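Local atomic coordinates of proteasome activator protein PA26 (Trypanosoma brucei, PDB entry 1YAR), a protein that binds the end rings of the 20S proteasome as a seven-subunit 11S activator and opens the gate to its proteolytic chamber. Residues E108-V119 against N221-R229. Sequence-based numbering, arbitrary orientation.
Sequences EDNLGVAVQHAV and NWKKLIQPR
Pro228 sits in the shallow hollow that Gly112 leaves on the first turn of helix 111-119. Their CA atoms are 3.9 Å apart, and the absence of a side chain at Gly112 lets the Pro228 backbone come close. Pro228 O takes a CA-H...O contact from Gly112 CA at 3.3 Å. The proline ring is a bump flanked by the Gln116 amide, whose NE2 lies 3.5 Å from Pro228 CG. The Gln116 chain is extended beyond CG (chi2 -179°), which carries its amide past the ring to the last turn of helix 183-226. There NE2 donates to Leu225 O at 2.9 Å, near the plane of the Gln116 amide though tilted from the Leu225 carbonyl plane, and also bonds to Arg101 O. Farther along, Leu225 CD2 fills the groove between Gln116 and Val119, 3.8 Å from Val119 CG2. Ile98 of helix 71-99 touches the same three side chains. Val115 CG1 presses on Asn221 CB at 3.6 Å. The axes of helix 111-119 and helix 221-226 cross at -108°.

Beyond Pro228 the Arg229 chain runs extended from CG to NE across Asp109. NE points almost straight at Asp109 O (2.9 Å, 171°), and NH2 reaches Asn110 OD1 at 3.0 Å by a more bent bond. Both oxygens lie at the guanidinium edge. Asn110 ND2 bonds to Lys106 O. Water 1 joins Asp109 O, Val113 N and Pro228 O.

The 108-110 loop precedes helix 111-130, where the activation loop of 11S activators is expected. Asp109 OD2 makes a salt bridge to a basic side chain of another protein's chain, and Glu108 bonds to that chain too. Two edge bonds, with a third from NH1 to Glu104 O, fix the guanidinium's rotation, while its long Asp109 salt bridge is purely electrostatic. The chemistry implies that Arg229 holds the loop through backbone oxygens and the Asn110 amide and leaves the acidic ends turned to the partner, consistent with proteasome binding.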
ATOM      1  N   GLU O 108      61.945  -8.965  51.458  1.00 28.86           N
ATOM      2  CA  GLU O 108      60.557  -8.522  51.679  1.00 28.04           C
ATOM      3  C   GLU O 108      60.145  -8.891  53.102  1.00 27.79           C
ATOM      4  O   GLU O 108      60.864  -9.657  53.748  1.00 27.82           O
ATOM      5  CB  GLU O 108      59.615  -9.234  50.707  1.00 28.38           C
ATOM      6  CG  GLU O 108      59.519 -10.731  50.932  1.00 29.13           C
ATOM      7  CD  GLU O 108      58.775 -11.439  49.826  1.00 31.38           C
ATOM      8  OE1 GLU O 108      57.555 -11.653  49.965  1.00 30.47           O
ATOM      9  OE2 GLU O 108      59.419 -11.775  48.814  1.00 31.96           O
ATOM     10  N   ASP O 109      59.008  -8.360  53.576  1.00 26.58           N
ATOM     11  CA  ASP O 109      58.440  -8.720  54.885  1.00 26.77           C
ATOM     12  C   ASP O 109      59.453  -8.379  56.006  1.00 25.90           C
ATOM     13  O   ASP O 109      59.680  -9.157  56.955  1.00 24.91           O
ATOM     14  CB  ASP O 109      58.063 -10.210  54.885  1.00 27.15           C
ATOM     15  CG  ASP O 109      57.187 -10.612  56.067  1.00 29.30           C
ATOM     16  OD1 ASP O 109      56.710  -9.738  56.835  1.00 30.51           O
ATOM     17  OD2 ASP O 109      56.925 -11.818  56.289  1.00 30.64           O
ATOM     18  N   ASN O 110      60.053  -7.196  55.866  1.00 24.58           N
ATOM     19  CA  ASN O 110      61.112  -6.713  56.746  1.00 24.69           C
ATOM     20  C   ASN O 110      60.741  -5.533  57.635  1.00 24.52           C
ATOM     21  O   ASN O 110      61.623  -4.894  58.194  1.00 24.78           O
ATOM     22  CB  ASN O 110      62.325  -6.319  55.906  1.00 24.20           C
ATOM     23  CG  ASN O 110      63.086  -7.521  55.404  1.00 25.20           C
ATOM     24  OD1 ASN O 110      63.157  -8.550  56.085  1.00 24.70           O
ATOM     25  ND2 ASN O 110      63.677  -7.402  54.213  1.00 24.50           N
ATOM     26  N   LEU O 111      59.454  -5.226  57.766  1.00 24.86           N
ATOM     27  CA  LEU O 111      59.060  -4.110  58.636  1.00 25.50           C
ATOM     28  C   LEU O 111      59.427  -4.377  60.105  1.00 25.26           C
ATOM     29  O   LEU O 111      59.886  -3.464  60.808  1.00 24.89           O
ATOM     30  CB  LEU O 111      57.565  -3.826  58.528  1.00 26.57           C
ATOM     31  CG  LEU O 111      57.016  -3.539  57.124  1.00 28.97           C
ATOM     32  CD1 LEU O 111      55.500  -3.498  57.178  1.00 30.24           C
ATOM     33  CD2 LEU O 111      57.603  -2.251  56.576  1.00 30.70           C
ATOM     34  N   GLY O 112      59.216  -5.621  60.551  1.00 24.50           N
ATOM     35  CA  GLY O 112      59.606  -6.047  61.905  1.00 23.34           C
ATOM     36  C   GLY O 112      61.108  -6.125  62.050  1.00 23.05           C
ATOM     37  O   GLY O 112      61.649  -5.720  63.081  1.00 23.00           O
ATOM     38  N   VAL O 113      61.784  -6.660  61.030  1.00 22.36           N
ATOM     39  CA  VAL O 113      63.247  -6.749  60.997  1.00 22.64           C
ATOM     40  C   VAL O 113      63.892  -5.352  61.141  1.00 22.25           C
ATOM     41  O   VAL O 113      64.906  -5.178  61.843  1.00 21.67           O
ATOM     42  CB  VAL O 113      63.743  -7.469  59.704  1.00 22.77           C
ATOM     43  CG1 VAL O 113      65.247  -7.524  59.672  1.00 23.30           C
ATOM     44  CG2 VAL O 113      63.158  -8.892  59.636  1.00 22.48           C
ATOM     45  N   ALA O 114      63.291  -4.364  60.480  1.00 22.09           N
ATOM     46  CA  ALA O 114      63.741  -2.973  60.611  1.00 22.01           C
ATOM     47  C   ALA O 114      63.649  -2.468  62.061  1.00 21.71           C
ATOM     48  O   ALA O 114      64.538  -1.740  62.531  1.00 21.83           O
ATOM     49  CB  ALA O 114      62.940  -2.072  59.662  1.00 22.65           C
ATOM     50  N   VAL O 115      62.594  -2.865  62.779  1.00 21.58           N
ATOM     51  CA  VAL O 115      62.439  -2.520  64.206  1.00 21.45           C
ATOM     52  C   VAL O 115      63.572  -3.166  65.019  1.00 22.08           C
ATOM     53  O   VAL O 115      64.199  -2.506  65.852  1.00 22.60           O
ATOM     54  CB  VAL O 115      61.066  -2.971  64.765  1.00 21.41           C
ATOM     55  CG1 VAL O 115      60.921  -2.613  66.237  1.00 21.86           C
ATOM     56  CG2 VAL O 115      59.909  -2.343  63.971  1.00 21.18           C
ATOM     57  N   GLN O 116      63.849  -4.448  64.767  1.00 21.43           N
ATOM     58  CA  GLN O 116      64.955  -5.137  65.424  1.00 21.88           C
ATOM     59  C   GLN O 116      66.304  -4.437  65.218  1.00 22.35           C
ATOM     60  O   GLN O 116      67.042  -4.202  66.190  1.00 20.90           O
ATOM     61  CB  GLN O 116      65.034  -6.573  64.932  1.00 21.91           C
ATOM     62  CG  GLN O 116      63.841  -7.415  65.328  1.00 21.39           C
ATOM     63  CD  GLN O 116      63.992  -8.825  64.837  1.00 23.04           C
ATOM     64  OE1 GLN O 116      64.392  -9.045  63.679  1.00 21.76           O
ATOM     65  NE2 GLN O 116      63.739  -9.799  65.721  1.00 21.59           N
ATOM     66  N   HIS O 117      66.625  -4.099  63.960  1.00 22.77           N
ATOM     67  CA  HIS O 117      67.864  -3.372  63.661  1.00 24.38           C
ATOM     68  C   HIS O 117      67.898  -1.958  64.301  1.00 23.82           C
ATOM     69  O   HIS O 117      68.945  -1.516  64.788  1.00 24.28           O
ATOM     70  CB  HIS O 117      68.140  -3.331  62.143  1.00 25.65           C
ATOM     71  CG  HIS O 117      68.481  -4.670  61.554  1.00 31.46           C
ATOM     72  ND1 HIS O 117      69.501  -5.459  62.041  1.00 37.47           N
ATOM     73  CD2 HIS O 117      67.966  -5.336  60.494  1.00 35.28           C
ATOM     74  CE1 HIS O 117      69.576  -6.571  61.327  1.00 38.90           C
ATOM     75  NE2 HIS O 117      68.657  -6.521  60.380  1.00 37.84           N
ATOM     76  N   ALA O 118      66.762  -1.262  64.335  1.00 23.68           N
ATOM     77  CA  ALA O 118      66.713   0.058  64.964  1.00 23.33           C
ATOM     78  C   ALA O 118      66.980   0.002  66.477  1.00 23.52           C
ATOM     79  O   ALA O 118      67.746   0.823  67.016  1.00 22.68           O
ATOM     80  CB  ALA O 118      65.395   0.743  64.679  1.00 24.08           C
ATOM     81  N   VAL O 119      66.385  -0.971  67.165  1.00 23.41           N
ATOM     82  CA  VAL O 119      66.645  -1.088  68.625  1.00 23.41           C
ATOM     83  C   VAL O 119      68.074  -1.606  68.905  1.00 23.48           C
ATOM     84  O   VAL O 119      68.753  -1.125  69.828  1.00 23.94           O
ATOM     85  CB  VAL O 119      65.537  -1.884  69.364  1.00 23.49           C
ATOM     86  CG1 VAL O 119      65.870  -2.018  70.866  1.00 23.07           C
ATOM     87  CG2 VAL O 119      64.177  -1.208  69.181  1.00 22.91           C
ATOM     88  N   ASN O 221      58.313  -1.167  71.333  1.00 22.55           N
ATOM     89  CA  ASN O 221      58.598  -2.027  70.178  1.00 22.46           C
ATOM     90  C   ASN O 221      58.704  -3.531  70.451  1.00 23.10           C
ATOM     91  O   ASN O 221      58.937  -4.307  69.518  1.00 22.57           O
ATOM     92  CB  ASN O 221      59.892  -1.567  69.494  1.00 21.39           C
ATOM     93  CG  ASN O 221      59.746  -0.198  68.869  1.00 22.89           C
ATOM     94  OD1 ASN O 221      59.019  -0.030  67.863  1.00 22.77           O
ATOM     95  ND2 ASN O 221      60.401   0.796  69.458  1.00 21.25           N
ATOM     96  N   TRP O 222      58.557  -3.938  71.709  1.00 23.85           N
ATOM     97  CA  TRP O 222      58.930  -5.309  72.094  1.00 25.09           C
ATOM     98  C   TRP O 222      58.217  -6.402  71.300  1.00 24.87           C
ATOM     99  O   TRP O 222      58.814  -7.436  71.042  1.00 24.57           O
ATOM    100  CB  TRP O 222      58.778  -5.541  73.610  1.00 26.04           C
ATOM    101  CG  TRP O 222      57.373  -5.635  74.074  1.00 26.84           C
ATOM    102  CD1 TRP O 222      56.578  -4.615  74.498  1.00 28.26           C
ATOM    103  CD2 TRP O 222      56.588  -6.824  74.177  1.00 28.23           C
ATOM    104  NE1 TRP O 222      55.337  -5.095  74.846  1.00 29.65           N
ATOM    105  CE2 TRP O 222      55.319  -6.450  74.667  1.00 29.97           C
ATOM    106  CE3 TRP O 222      56.829  -8.177  73.905  1.00 27.33           C
ATOM    107  CZ2 TRP O 222      54.290  -7.377  74.882  1.00 28.63           C
ATOM    108  CZ3 TRP O 222      55.815  -9.093  74.127  1.00 28.82           C
ATOM    109  CH2 TRP O 222      54.564  -8.688  74.613  1.00 28.77           C
ATOM    110  N   LYS O 223      56.961  -6.186  70.905  1.00 25.60           N
ATOM    111  CA  LYS O 223      56.233  -7.263  70.184  1.00 26.59           C
ATOM    112  C   LYS O 223      56.917  -7.651  68.882  1.00 25.64           C
ATOM    113  O   LYS O 223      57.098  -8.843  68.623  1.00 25.49           O
ATOM    114  CB  LYS O 223      54.750  -6.950  69.962  1.00 26.47           C
ATOM    115  CG  LYS O 223      53.926  -7.020  71.234  1.00 27.97           C
ATOM    116  CD  LYS O 223      52.489  -6.551  71.034  1.00 30.12           C
ATOM    117  CE  LYS O 223      51.732  -6.735  72.364  1.00 36.29           C
ATOM    118  NZ  LYS O 223      50.627  -5.719  72.571  1.00 42.45           N
ATOM    119  N   LYS O 224      57.350  -6.656  68.100  1.00 24.87           N
ATOM    120  CA  LYS O 224      58.081  -6.895  66.840  1.00 24.84           C
ATOM    121  C   LYS O 224      59.520  -7.341  67.066  1.00 24.53           C
ATOM    122  O   LYS O 224      60.102  -8.034  66.222  1.00 24.83           O
ATOM    123  CB  LYS O 224      58.075  -5.649  65.915  1.00 25.01           C
ATOM    124  CG  LYS O 224      56.708  -5.250  65.404  1.00 26.93           C
ATOM    125  CD  LYS O 224      56.214  -6.111  64.265  1.00 32.32           C
ATOM    126  CE  LYS O 224      54.834  -5.608  63.773  1.00 34.60           C
ATOM    127  NZ  LYS O 224      54.101  -6.734  63.127  1.00 39.70           N
ATOM    128  N   LEU O 225      60.110  -6.947  68.194  1.00 23.93           N
ATOM    129  CA  LEU O 225      61.437  -7.436  68.541  1.00 24.39           C
ATOM    130  C   LEU O 225      61.429  -8.969  68.714  1.00 24.61           C
ATOM    131  O   LEU O 225      62.354  -9.655  68.272  1.00 25.47           O
ATOM    132  CB  LEU O 225      61.955  -6.760  69.809  1.00 23.97           C
ATOM    133  CG  LEU O 225      62.207  -5.261  69.796  1.00 24.62           C
ATOM    134  CD1 LEU O 225      62.702  -4.828  71.189  1.00 23.31           C
ATOM    135  CD2 LEU O 225      63.220  -4.885  68.725  1.00 25.39           C
ATOM    136  N   ILE O 226      60.366  -9.499  69.316  1.00 25.78           N
ATOM    137  CA  ILE O 226      60.280 -10.951  69.566  1.00 26.22           C
ATOM    138  C   ILE O 226      59.731 -11.703  68.348  1.00 26.50           C
ATOM    139  O   ILE O 226      60.219 -12.781  68.007  1.00 26.75           O
ATOM    140  CB  ILE O 226      59.444 -11.244  70.840  1.00 26.80           C
ATOM    141  CG1 ILE O 226      59.982 -10.452  72.043  1.00 26.91           C
ATOM    142  CG2 ILE O 226      59.430 -12.758  71.159  1.00 27.32           C
ATOM    143  CD1 ILE O 226      61.426 -10.832  72.446  1.00 28.98           C
ATOM    144  N   GLN O 227      58.723 -11.119  67.702  1.00 26.60           N
ATOM    145  CA  GLN O 227      58.062 -11.719  66.569  1.00 26.64           C
ATOM    146  C   GLN O 227      58.006 -10.732  65.398  1.00 26.08           C
ATOM    147  O   GLN O 227      56.975 -10.090  65.185  1.00 25.20           O
ATOM    148  CB  GLN O 227      56.637 -12.142  66.953  1.00 27.49           C
ATOM    149  CG  GLN O 227      56.560 -13.190  68.056  1.00 32.22           C
ATOM    150  CD  GLN O 227      57.129 -14.550  67.632  1.00 39.26           C
ATOM    151  OE1 GLN O 227      57.273 -14.833  66.430  1.00 41.39           O
ATOM    152  NE2 GLN O 227      57.443 -15.401  68.625  1.00 41.11           N
ATOM    153  N   PRO O 228      59.114 -10.585  64.667  1.00 25.48           N
ATOM    154  CA  PRO O 228      59.193  -9.575  63.607  1.00 25.83           C
ATOM    155  C   PRO O 228      58.298  -9.877  62.385  1.00 26.59           C
ATOM    156  O   PRO O 228      58.004  -8.971  61.598  1.00 25.75           O
ATOM    157  CB  PRO O 228      60.677  -9.591  63.225  1.00 25.31           C
ATOM    158  CG  PRO O 228      61.163 -10.986  63.590  1.00 25.23           C
ATOM    159  CD  PRO O 228      60.387 -11.319  64.836  1.00 25.40           C
ATOM    160  N   ARG O 229      57.884 -11.138  62.235  1.00 27.48           N
ATOM    161  CA  ARG O 229      57.002 -11.536  61.139  1.00 30.17           C
ATOM    162  C   ARG O 229      55.789 -12.281  61.682  1.00 33.62           C
ATOM    163  O   ARG O 229      55.907 -13.079  62.610  1.00 33.33           O
ATOM    164  CB  ARG O 229      57.731 -12.416  60.122  1.00 29.82           C
ATOM    165  CG  ARG O 229      58.874 -11.720  59.383  1.00 28.13           C
ATOM    166  CD  ARG O 229      59.570 -12.587  58.358  1.00 28.26           C
ATOM    167  NE  ARG O 229      60.577 -11.809  57.624  1.00 25.34           N
ATOM    168  CZ  ARG O 229      61.747 -12.269  57.207  1.00 25.12           C
ATOM    169  NH1 ARG O 229      62.110 -13.539  57.415  1.00 22.57           N
ATOM    170  NH2 ARG O 229      62.571 -11.454  56.569  1.00 20.97           N
TER
HETATM  171  O   HOH W   1      59.555  -8.174  59.452  1.00 22.01           O